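GCN5-related N-acetyltransferase (PDB 2R1I) probably transfers an acetyl group from acetyl-coenzyme A to an amine of an acceptor substrate. Local coordinates at the interface of chains A and B. Residues are numbered along the deposited sequence; one frame, centred on the assembly and turned at random. Chains: chain A/B, GCN5-related N-acetyltransferase.

Contact 1: the interface of chains A and B. Residues chain A 89-90; chain B 64, 69-70, 86, 101.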
ATOM      1  N   PRO A  89       5.848   6.646   3.137  1.00 23.54           N
ATOM      2  CA  PRO A  89       7.292   6.367   3.207  1.00 21.78           C
ATOM      3  C   PRO A  89       7.541   4.822   3.277  1.00 24.36           C
ATOM      4  O   PRO A  89       6.621   4.062   3.585  1.00 24.79           O
ATOM      5  CB  PRO A  89       7.710   6.999   4.524  1.00 25.71           C
ATOM      6  CG  PRO A  89       6.547   7.690   5.099  1.00 24.69           C
ATOM      7  CD  PRO A  89       5.330   7.136   4.443  1.00 23.61           C
ATOM      8  N   ASN A  90       8.802   4.432   3.229  1.00 24.16           N
ATOM      9  CA  ASN A  90       9.179   3.012   3.214  1.00 24.08           C
ATOM     10  C   ASN A  90      10.608   2.925   3.733  1.00 21.56           C
ATOM     11  O   ASN A  90      11.435   3.746   3.354  1.00 23.51           O
ATOM     12  CB  ASN A  90       9.021   2.470   1.822  1.00 23.50           C
ATOM     13  CG  ASN A  90       9.259   0.954   1.734  1.00 25.71           C
ATOM     14  OD1 ASN A  90      10.409   0.542   1.692  1.00 27.52           O
ATOM     15  ND2 ASN A  90       8.193   0.161   1.668  1.00 28.00           N
TER
ATOM     16  N   LEU B  64      11.938   8.444  10.196  1.00 24.25           N
ATOM     17  CA  LEU B  64      10.681   7.723  10.203  1.00 23.37           C
ATOM     18  C   LEU B  64      10.178   7.458  11.620  1.00 20.58           C
ATOM     19  O   LEU B  64       8.986   7.544  11.913  1.00 24.18           O
ATOM     20  CB  LEU B  64      10.837   6.437   9.398  1.00 24.21           C
ATOM     21  CG  LEU B  64      11.089   6.628   7.921  1.00 26.14           C
ATOM     22  CD1 LEU B  64      11.173   5.223   7.238  1.00 30.10           C
ATOM     23  CD2 LEU B  64      10.012   7.489   7.266  1.00 28.16           C
ATOM     24  N   ASP B  69       3.923   7.706  10.283  1.00 24.10           N
ATOM     25  CA  ASP B  69       3.592   7.108   8.987  1.00 25.75           C
ATOM     26  C   ASP B  69       4.151   5.700   8.793  1.00 26.98           C
ATOM     27  O   ASP B  69       3.551   4.872   8.083  1.00 27.57           O
ATOM     28  CB  ASP B  69       4.041   7.993   7.832  1.00 26.01           C
ATOM     29  CG  ASP B  69       3.585   9.431   7.977  1.00 36.78           C
ATOM     30  OD1 ASP B  69       2.361   9.627   8.179  1.00 36.50           O
ATOM     31  OD2 ASP B  69       4.484  10.329   7.941  1.00 42.86           O
ATOM     32  N   VAL B  70       5.358   5.455   9.334  1.00 25.07           N
ATOM     33  CA  VAL B  70       5.960   4.143   9.349  1.00 22.96           C
ATOM     34  C   VAL B  70       6.235   3.866  10.830  1.00 25.18           C
ATOM     35  O   VAL B  70       6.897   4.699  11.493  1.00 25.81           O
ATOM     36  CB  VAL B  70       7.247   4.079   8.501  1.00 22.79           C
ATOM     37  CG1 VAL B  70       7.993   2.721   8.735  1.00 25.89           C
ATOM     38  CG2 VAL B  70       6.901   4.231   7.000  1.00 23.90           C
ATOM     39  N   SER B  86       3.090   0.544   7.613  1.00 25.29           N
ATOM     40  CA  SER B  86       2.930   1.856   7.050  1.00 23.18           C
ATOM     41  C   SER B  86       1.472   2.259   7.054  1.00 23.56           C
ATOM     42  O   SER B  86       0.597   1.407   6.966  1.00 25.17           O
ATOM     43  CB  SER B  86       3.435   1.896   5.613  1.00 24.15           C
ATOM     44  OG  SER B  86       2.785   1.033   4.746  1.00 26.44           O
ATOM     45  N   ASP B 101       4.344  -3.904   6.116  1.00 21.98           N
ATOM     46  CA  ASP B 101       5.451  -3.775   5.195  1.00 22.33           C
ATOM     47  C   ASP B 101       6.448  -4.930   5.375  1.00 22.71           C
ATOM     48  O   ASP B 101       6.965  -5.450   4.367  1.00 23.69           O
ATOM     49  CB  ASP B 101       6.213  -2.474   5.446  1.00 23.31           C
ATOM     50  CG  ASP B 101       5.512  -1.216   5.008  1.00 27.42           C
ATOM     51  OD1 ASP B 101       4.343  -1.262   4.537  1.00 26.57           O
ATOM     52  OD2 ASP B 101       6.157  -0.110   5.197  1.00 28.44           O
TER
HETATM   53  O   HOH W   1       5.865   1.414   3.041  1.00 17.72           O
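A:Pro89 and A:Asn90 follow strand 81-88 of chain A in an extended backbone that runs over the end of helix 54-64 and the start of strand 70-75 of chain B. The proline ring carries the apolar part of the contact. Its CB touches the methyl CD2 of B:Leu64 at 3.6 Å, while CG and CD sit against CB of B:Asp69, whose side chain crosses the ring at about a right angle. B:Val70 brings up CG2, the methyl anti to its own carbonyl carbon, which lies 3.4 Å from the carbonyl O of A:Pro89 and also packs against CB of the ring. A compact, rigid ring suits this place: its carbons meet leucine, aspartate and valine together, and with no N-H it has no backbone donor to satisfy there. The polar part goes through water 1. The oxygen of this water is 2.8 Å from A:Pro89 O. On the same chain, the side-chain amide ND2 of A:Asn90 lies 3.0 Å from the O of water 1. Across the interface, the carboxylate OD2 of B:Asp101 approaches the O of water 1 to 2.7 Å. The asparagine reaches the water with CG anti to the backbone N (chi1 -174°), its amide plane turned 25° from the carboxylate. Behind the water, B:Ser86 helps to fix the rotation of that carboxylate: its hydroxyl OG donates to B:Asp101 OD1 at 2.8 Å, on the syn side and 19° out of the carboxylate plane.

Contact 2: the interface of chains A and B. Residues chain A 64, 69-70, 86; chain B 89-91.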
ATOM      1  N   LEU A  64      -8.262  15.647   1.726  1.00 25.86           N
ATOM      2  CA  LEU A  64      -7.209  14.968   0.988  1.00 23.98           C
ATOM      3  C   LEU A  64      -6.616  15.806  -0.143  1.00 22.36           C
ATOM      4  O   LEU A  64      -5.381  15.804  -0.336  1.00 24.74           O
ATOM      5  CB  LEU A  64      -7.745  13.625   0.477  1.00 23.56           C
ATOM      6  CG  LEU A  64      -8.113  12.630   1.536  1.00 26.43           C
ATOM      7  CD1 LEU A  64      -8.724  11.364   0.913  1.00 28.59           C
ATOM      8  CD2 LEU A  64      -6.924  12.308   2.423  1.00 29.26           C
ATOM      9  N   ASP A  69      -0.778  13.494   0.304  1.00 25.72           N
ATOM     10  CA  ASP A  69      -0.760  12.042   0.596  1.00 25.37           C
ATOM     11  C   ASP A  69      -1.595  11.223  -0.388  1.00 23.61           C
ATOM     12  O   ASP A  69      -1.289  10.066  -0.690  1.00 23.64           O
ATOM     13  CB  ASP A  69      -1.217  11.792   2.023  1.00 26.31           C
ATOM     14  CG  ASP A  69      -0.461  12.605   3.032  1.00 37.61           C
ATOM     15  OD1 ASP A  69       0.788  12.585   2.964  1.00 32.08           O
ATOM     16  OD2 ASP A  69      -1.135  13.249   3.872  1.00 39.92           O
ATOM     17  N   VAL A  70      -2.770  11.733  -0.741  1.00 24.20           N
ATOM     18  CA  VAL A  70      -3.623  11.151  -1.791  1.00 24.89           C
ATOM     19  C   VAL A  70      -3.781  12.244  -2.827  1.00 26.34           C
ATOM     20  O   VAL A  70      -4.130  13.388  -2.508  1.00 25.07           O
ATOM     21  CB  VAL A  70      -4.988  10.771  -1.278  1.00 25.37           C
ATOM     22  CG1 VAL A  70      -5.955  10.370  -2.421  1.00 27.23           C
ATOM     23  CG2 VAL A  70      -4.836   9.609  -0.277  1.00 26.28           C
ATOM     24  N   SER A  86      -1.909   7.108  -3.860  1.00 23.70           N
ATOM     25  CA  SER A  86      -1.521   7.349  -2.485  1.00 23.64           C
ATOM     26  C   SER A  86      -0.012   7.186  -2.354  1.00 24.47           C
ATOM     27  O   SER A  86       0.580   6.390  -3.060  1.00 24.77           O
ATOM     28  CB  SER A  86      -2.227   6.384  -1.545  1.00 26.10           C
ATOM     29  OG  SER A  86      -1.915   5.035  -1.768  1.00 27.96           O
TER
ATOM     30  N   PRO B  89      -3.742   7.615   3.942  1.00 25.21           N
ATOM     31  CA  PRO B  89      -5.160   7.875   3.793  1.00 22.67           C
ATOM     32  C   PRO B  89      -5.738   7.154   2.579  1.00 24.00           C
ATOM     33  O   PRO B  89      -4.980   6.661   1.751  1.00 24.98           O
ATOM     34  CB  PRO B  89      -5.238   9.409   3.619  1.00 24.16           C
ATOM     35  CG  PRO B  89      -3.859   9.912   3.723  1.00 25.95           C
ATOM     36  CD  PRO B  89      -2.954   8.739   3.446  1.00 26.04           C
ATOM     37  N   ASN B  90      -7.076   7.103   2.515  1.00 24.23           N
ATOM     38  CA  ASN B  90      -7.777   6.428   1.438  1.00 21.82           C
ATOM     39  C   ASN B  90      -9.112   7.117   1.233  1.00 21.83           C
ATOM     40  O   ASN B  90      -9.734   7.517   2.206  1.00 26.49           O
ATOM     41  CB  ASN B  90      -7.913   4.934   1.815  1.00 25.79           C
ATOM     42  CG  ASN B  90      -8.456   4.083   0.702  1.00 25.59           C
ATOM     43  OD1 ASN B  90      -7.706   3.399   0.000  1.00 29.77           O
ATOM     44  ND2 ASN B  90      -9.737   4.141   0.519  1.00 22.43           N
ATOM     45  N   VAL B  91      -9.540   7.300  -0.018  1.00 22.87           N
ATOM     46  CA  VAL B  91     -10.803   8.035  -0.297  1.00 22.19           C
ATOM     47  C   VAL B  91     -12.045   7.370   0.308  1.00 23.93           C
ATOM     48  O   VAL B  91     -13.049   8.028   0.561  1.00 23.48           O
ATOM     49  CB  VAL B  91     -11.028   8.352  -1.784  1.00 22.80           C
ATOM     50  CG1 VAL B  91      -9.873   9.181  -2.362  1.00 25.42           C
ATOM     51  CG2 VAL B  91     -11.280   7.043  -2.617  1.00 24.03           C
TER
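The loop that leaves strand 81-88 of chain B forms this contact, laying B:Pro89 and B:Val91 on the end of helix 54-64 and the start of strand 70-75 of chain A in a small hydrophobic patch of the two-chain deposited assembly. A:Leu64 reaches the loop with both branches. Its CD2 meets CB of the B:Pro89 ring at 3.6 Å, and CD1 turns towards B:Val91, 4.1 Å from that residue's CG1. The branched end of leucine thus serves two neighbours of the loop at once. At the next corner of the ring, B:Pro89 CG lies 3.7 Å from CB of A:Asp69; the aspartate touches the ring through its methylene. A:Val70 divides its methyls in the same way: CG2 comes 3.6 Å from the carbonyl O of B:Pro89, whereas CG1, anti to the backbone N (chi1 171°), points along the loop to B:Val91 CG1 at 4.1 Å. The two valines cross at about a right angle, a loose touch that suits their short, beta-branched side chains. Proline gives the loop a rigid ring, whose CB and CG pack on A:Leu64 CD2 and A:Asp69 CB. In the fold, the patch joins the outgoing end of one subunit's strand 81-88 to the helix-to-strand turn between 54-64 and 70-75 of the other.

Contact 3: the interface of chains A and B. Residues chain A 134-135, 153-154; chain B 168-170.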
ATOM      1  N   LEU A 134       5.724   2.177  -8.191  1.00 22.15           N
ATOM      2  CA  LEU A 134       4.249   2.279  -8.234  1.00 21.75           C
ATOM      3  C   LEU A 134       3.619   0.891  -8.152  1.00 20.55           C
ATOM      4  O   LEU A 134       3.976  -0.016  -8.960  1.00 24.73           O
ATOM      5  CB  LEU A 134       3.823   2.993  -9.511  1.00 23.89           C
ATOM      6  CG  LEU A 134       2.317   3.256  -9.702  1.00 24.99           C
ATOM      7  CD1 LEU A 134       1.757   4.043  -8.527  1.00 22.37           C
ATOM      8  CD2 LEU A 134       2.108   3.982 -11.086  1.00 26.31           C
ATOM      9  N   GLU A 135       2.711   0.716  -7.196  1.00 23.44           N
ATOM     10  CA  GLU A 135       2.093  -0.570  -6.908  1.00 22.32           C
ATOM     11  C   GLU A 135       0.611  -0.538  -7.240  1.00 24.66           C
ATOM     12  O   GLU A 135      -0.008   0.543  -7.250  1.00 24.71           O
ATOM     13  CB  GLU A 135       2.248  -0.952  -5.435  1.00 25.06           C
ATOM     14  CG  GLU A 135       3.672  -0.950  -4.931  1.00 27.49           C
ATOM     15  CD  GLU A 135       3.797  -1.175  -3.427  1.00 29.92           C
ATOM     16  OE1 GLU A 135       2.983  -0.625  -2.633  1.00 29.22           O
ATOM     17  OE2 GLU A 135       4.763  -1.850  -3.063  1.00 30.41           O
ATOM     18  N   GLY A 153       4.141  -1.982 -18.443  1.00 28.82           N
ATOM     19  CA  GLY A 153       5.330  -2.031 -17.581  1.00 29.76           C
ATOM     20  C   GLY A 153       5.171  -2.631 -16.201  1.00 30.37           C
ATOM     21  O   GLY A 153       6.127  -2.650 -15.413  1.00 30.51           O
ATOM     22  N   PHE A 154       3.964  -3.095 -15.874  1.00 28.66           N
ATOM     23  CA  PHE A 154       3.743  -3.736 -14.582  1.00 25.96           C
ATOM     24  C   PHE A 154       3.914  -5.243 -14.618  1.00 25.60           C
ATOM     25  O   PHE A 154       3.572  -5.871 -15.613  1.00 23.66           O
ATOM     26  CB  PHE A 154       2.345  -3.419 -14.034  1.00 23.85           C
ATOM     27  CG  PHE A 154       2.189  -2.019 -13.582  1.00 24.85           C
ATOM     28  CD1 PHE A 154       1.994  -1.007 -14.506  1.00 24.74           C
ATOM     29  CD2 PHE A 154       2.209  -1.698 -12.209  1.00 22.52           C
ATOM     30  CE1 PHE A 154       1.852   0.308 -14.099  1.00 27.98           C
ATOM     31  CE2 PHE A 154       2.076  -0.374 -11.771  1.00 24.36           C
ATOM     32  CZ  PHE A 154       1.897   0.641 -12.725  1.00 29.69           C
TER
ATOM     33  N   TYR B 168       0.838  -6.140  -8.242  1.00 22.56           N
ATOM     34  CA  TYR B 168       1.594  -5.672  -9.402  1.00 22.68           C
ATOM     35  C   TYR B 168       2.460  -4.456  -9.041  1.00 21.22           C
ATOM     36  O   TYR B 168       2.094  -3.623  -8.176  1.00 21.90           O
ATOM     37  CB  TYR B 168       0.623  -5.276 -10.539  1.00 23.52           C
ATOM     38  CG  TYR B 168       0.085  -6.430 -11.346  1.00 22.38           C
ATOM     39  CD1 TYR B 168      -1.055  -7.140 -10.919  1.00 23.00           C
ATOM     40  CD2 TYR B 168       0.643  -6.772 -12.563  1.00 28.29           C
ATOM     41  CE1 TYR B 168      -1.573  -8.228 -11.672  1.00 23.66           C
ATOM     42  CE2 TYR B 168       0.124  -7.820 -13.320  1.00 26.62           C
ATOM     43  CZ  TYR B 168      -0.996  -8.530 -12.872  1.00 25.17           C
ATOM     44  OH  TYR B 168      -1.456  -9.595 -13.624  1.00 26.54           O
ATOM     45  N   TYR B 169       3.631  -4.362  -9.668  1.00 23.05           N
ATOM     46  CA  TYR B 169       4.477  -3.188  -9.461  1.00 23.43           C
ATOM     47  C   TYR B 169       5.182  -2.817 -10.758  1.00 21.66           C
ATOM     48  O   TYR B 169       5.304  -3.627 -11.682  1.00 23.43           O
ATOM     49  CB  TYR B 169       5.522  -3.425  -8.370  1.00 24.04           C
ATOM     50  CG  TYR B 169       6.580  -4.381  -8.747  1.00 25.28           C
ATOM     51  CD1 TYR B 169       6.346  -5.745  -8.739  1.00 31.79           C
ATOM     52  CD2 TYR B 169       7.821  -3.921  -9.177  1.00 28.68           C
ATOM     53  CE1 TYR B 169       7.350  -6.647  -9.142  1.00 33.04           C
ATOM     54  CE2 TYR B 169       8.812  -4.813  -9.560  1.00 31.11           C
ATOM     55  CZ  TYR B 169       8.558  -6.166  -9.541  1.00 34.85           C
ATOM     56  OH  TYR B 169       9.558  -7.044  -9.917  1.00 33.00           O
ATOM     57  N   ARG B 170       5.613  -1.562 -10.795  1.00 23.65           N
ATOM     58  CA  ARG B 170       6.413  -1.006 -11.874  1.00 22.93           C
ATOM     59  C   ARG B 170       7.486  -0.129 -11.215  1.00 22.87           C
ATOM     60  O   ARG B 170       7.150   0.815 -10.430  1.00 25.56           O
ATOM     61  CB  ARG B 170       5.556  -0.208 -12.884  1.00 26.52           C
ATOM     62  CG  ARG B 170       6.314   0.499 -14.000  1.00 27.54           C
ATOM     63  CD  ARG B 170       5.315   1.126 -14.982  1.00 33.28           C
ATOM     64  NE  ARG B 170       5.930   2.206 -15.768  1.00 37.77           N
ATOM     65  CZ  ARG B 170       5.269   2.999 -16.596  1.00 33.45           C
ATOM     66  NH1 ARG B 170       3.943   2.832 -16.820  1.00 32.27           N
ATOM     67  NH2 ARG B 170       5.930   3.977 -17.194  1.00 30.65           N
TER
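Backbone hydrogen bonds between A:Leu134 and B:Arg170 pair strand 133-139 of chain A with strand 165-171 of chain B, antiparallel. A:Leu134 N donates to B:Arg170 O at 3.0 Å, almost straight at 175° at the hydrogen. The return bond, from B:Arg170 N to A:Leu134 O, is 2.9 Å long and more bent. A second antiparallel bridge links A:Glu135 with B:Tyr169.

The ring contact belongs to A:Phe154. CB of B:Arg170 stands over the centre of one face, 3.6 Å from the centroid, in a CH-pi contact. The arginine has CG anti to its backbone N (chi1 176°) and stays extended as far as NE, which carries CD over the same face, 3.7 Å from A:Phe154 CE1. CB and CD of the aliphatic stem thus make the ring contacts; the guanidinium plane is turned 80° from the ring. A long side chain with such a stem suits a strand edge beside an aromatic ring. The flat phenyl face accepts B:Arg170 CB, and the carbonyl carbon C of B:Tyr169 lies against CD2.

Further van der Waals contacts flank the ring. B:Tyr168 places CD2 4.0 Å from A:Phe154 CB, and B:Arg170 CG passes 3.5 Å from the carbonyl O of A:Gly153. Within chain A, A:Leu134 CD2 lies at the edge of the phenylalanine ring, in its plane. The last strand of chain B thereby docks beside strand 133-139 and the loop that follows helix 143-150 of chain A.

Contact 4: the interface of chains A and B. Residues chain A 168-170; chain B 134, 152-154.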
ATOM      1  N   TYR A 168      -3.124  -9.872   0.370  1.00 22.99           N
ATOM      2  CA  TYR A 168      -3.883 -10.363   1.493  1.00 24.94           C
ATOM      3  C   TYR A 168      -4.394  -9.203   2.314  1.00 24.27           C
ATOM      4  O   TYR A 168      -3.731  -8.138   2.436  1.00 25.53           O
ATOM      5  CB  TYR A 168      -2.996 -11.207   2.403  1.00 25.50           C
ATOM      6  CG  TYR A 168      -2.861 -12.665   2.006  1.00 24.35           C
ATOM      7  CD1 TYR A 168      -1.952 -13.069   1.015  1.00 25.38           C
ATOM      8  CD2 TYR A 168      -3.640 -13.641   2.621  1.00 25.92           C
ATOM      9  CE1 TYR A 168      -1.827 -14.385   0.660  1.00 24.73           C
ATOM     10  CE2 TYR A 168      -3.520 -14.957   2.268  1.00 26.63           C
ATOM     11  CZ  TYR A 168      -2.616 -15.334   1.283  1.00 25.16           C
ATOM     12  OH  TYR A 168      -2.515 -16.674   0.977  1.00 26.06           O
ATOM     13  N   TYR A 169      -5.575  -9.359   2.906  1.00 25.51           N
ATOM     14  CA  TYR A 169      -6.058  -8.329   3.825  1.00 25.74           C
ATOM     15  C   TYR A 169      -6.863  -8.907   4.969  1.00 26.22           C
ATOM     16  O   TYR A 169      -7.313 -10.055   4.891  1.00 25.42           O
ATOM     17  CB  TYR A 169      -6.877  -7.290   3.079  1.00 28.70           C
ATOM     18  CG  TYR A 169      -8.220  -7.836   2.690  1.00 30.08           C
ATOM     19  CD1 TYR A 169      -8.339  -8.704   1.602  1.00 29.60           C
ATOM     20  CD2 TYR A 169      -9.344  -7.596   3.476  1.00 33.02           C
ATOM     21  CE1 TYR A 169      -9.595  -9.256   1.274  1.00 38.43           C
ATOM     22  CE2 TYR A 169     -10.588  -8.146   3.137  1.00 34.66           C
ATOM     23  CZ  TYR A 169     -10.684  -8.959   2.037  1.00 35.58           C
ATOM     24  OH  TYR A 169     -11.890  -9.521   1.658  1.00 42.78           O
ATOM     25  N   ARG A 170      -7.046  -8.086   6.005  1.00 25.74           N
ATOM     26  CA  ARG A 170      -7.830  -8.450   7.177  1.00 27.22           C
ATOM     27  C   ARG A 170      -8.582  -7.188   7.544  1.00 29.20           C
ATOM     28  O   ARG A 170      -7.984  -6.114   7.663  1.00 26.46           O
ATOM     29  CB  ARG A 170      -6.958  -8.899   8.335  1.00 29.55           C
ATOM     30  CG  ARG A 170      -7.797  -9.314   9.524  1.00 28.80           C
ATOM     31  CD  ARG A 170      -7.029  -9.744  10.724  1.00 34.29           C
ATOM     32  NE  ARG A 170      -8.036  -9.988  11.760  1.00 34.60           N
ATOM     33  CZ  ARG A 170      -7.813  -9.986  13.062  1.00 37.97           C
ATOM     34  NH1 ARG A 170      -6.607  -9.811  13.553  1.00 31.88           N
ATOM     35  NH2 ARG A 170      -8.837 -10.180  13.886  1.00 42.77           N
TER
ATOM     36  N   LEU B 134      -5.946  -3.869   7.319  1.00 23.64           N
ATOM     37  CA  LEU B 134      -4.506  -4.177   7.282  1.00 20.66           C
ATOM     38  C   LEU B 134      -4.241  -5.085   6.093  1.00 24.62           C
ATOM     39  O   LEU B 134      -4.859  -6.131   5.959  1.00 23.51           O
ATOM     40  CB  LEU B 134      -4.079  -4.833   8.582  1.00 24.09           C
ATOM     41  CG  LEU B 134      -2.572  -5.182   8.714  1.00 25.34           C
ATOM     42  CD1 LEU B 134      -1.642  -3.999   8.463  1.00 25.16           C
ATOM     43  CD2 LEU B 134      -2.335  -5.758  10.156  1.00 24.52           C
ATOM     44  N   ARG B 152      -4.650 -16.421  10.951  1.00 25.28           N
ATOM     45  CA  ARG B 152      -4.821 -15.201  11.744  1.00 22.93           C
ATOM     46  C   ARG B 152      -5.736 -14.190  11.053  1.00 24.29           C
ATOM     47  O   ARG B 152      -5.606 -12.987  11.224  1.00 25.80           O
ATOM     48  CB  ARG B 152      -3.443 -14.633  12.047  1.00 24.21           C
ATOM     49  CG  ARG B 152      -2.716 -15.538  13.046  1.00 23.00           C
ATOM     50  CD  ARG B 152      -1.214 -15.280  13.099  1.00 26.75           C
ATOM     51  NE  ARG B 152      -0.686 -16.108  14.167  1.00 25.11           N
ATOM     52  CZ  ARG B 152      -0.467 -17.422  14.058  1.00 28.35           C
ATOM     53  NH1 ARG B 152      -0.646 -18.041  12.904  1.00 24.12           N
ATOM     54  NH2 ARG B 152      -0.031 -18.122  15.098  1.00 26.86           N
ATOM     55  N   GLY B 153      -6.661 -14.697  10.255  1.00 25.95           N
ATOM     56  CA  GLY B 153      -7.760 -13.863   9.759  1.00 26.34           C
ATOM     57  C   GLY B 153      -7.562 -13.139   8.449  1.00 26.79           C
ATOM     58  O   GLY B 153      -8.385 -12.339   8.087  1.00 26.96           O
ATOM     59  N   PHE B 154      -6.450 -13.385   7.751  1.00 22.87           N
ATOM     60  CA  PHE B 154      -6.192 -12.776   6.462  1.00 21.86           C
ATOM     61  C   PHE B 154      -6.686 -13.632   5.328  1.00 23.11           C
ATOM     62  O   PHE B 154      -6.669 -14.872   5.436  1.00 22.58           O
ATOM     63  CB  PHE B 154      -4.685 -12.494   6.277  1.00 20.79           C
ATOM     64  CG  PHE B 154      -4.183 -11.351   7.093  1.00 19.93           C
ATOM     65  CD1 PHE B 154      -3.911 -11.522   8.449  1.00 26.04           C
ATOM     66  CD2 PHE B 154      -3.973 -10.090   6.508  1.00 26.64           C
ATOM     67  CE1 PHE B 154      -3.488 -10.467   9.226  1.00 30.73           C
ATOM     68  CE2 PHE B 154      -3.539  -9.017   7.268  1.00 24.32           C
ATOM     69  CZ  PHE B 154      -3.303  -9.216   8.664  1.00 27.94           C
TER
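An intermolecular beta-sheet joint is formed here: the C-terminal strand 165-171 of chain A lies antiparallel to strand 133-139 of chain B and carries sheet bonding from one subunit to the other, which would help to hold the pair together if the dimer is the biological form. A reciprocal pair of backbone bonds links A:Arg170 and B:Leu134. A:Arg170 N donates to B:Leu134 O at 2.9 Å, and B:Leu134 N donates back to A:Arg170 O at 3.1 Å, the straighter of the two at 173° at the hydrogen. Next to it, CB of A:Arg170 sits over the centre of the B:Phe154 face, 3.5 Å from the centroid, in a CH-pi contact. With CG pointing away from the backbone N (chi1 -178°), the arginine continues fully stretched to NE. On the way CG passes 3.4 Å from the carbonyl O of B:Gly153 and CD lies 3.6 Å from the carbonyl O of B:Arg152. Arginine suits this rim because its carbon stem packs while its charged end reaches on past these carbonyls, whose partial negative charge may steady it. Glycine suits its own position too, since B:Gly153 has a positive phi of 91°. Near the base of the phenylalanine side chain, A:Tyr168 CD2 lies 4.0 Å from B:Phe154 CB. The loop after helix 143-150 of chain B brings B:Arg152 to B:Phe154 alongside strand 133-139, and the incoming strand of chain A fits against both.

Contacts 1 and 2 are largely equivalent under the two-fold axis, both built on the loop after strand 81-88, and so are contacts 3 and 4, which share strands 133-139 and 165-171. The C-alpha centres of contacts 1 and 2 lie about 15 Å apart and those of contacts 3 and 4 about 22 Å, while members of different pairs are separated by 19 to 21 Å. Each chain therefore plays both roles, giving its proline loop and its C-terminal strand and receiving those of the partner. The four patches combine loop packing with strand pairing at one two-fold interface, which is consistent with a dimer, though the structure alone does not prove one in solution.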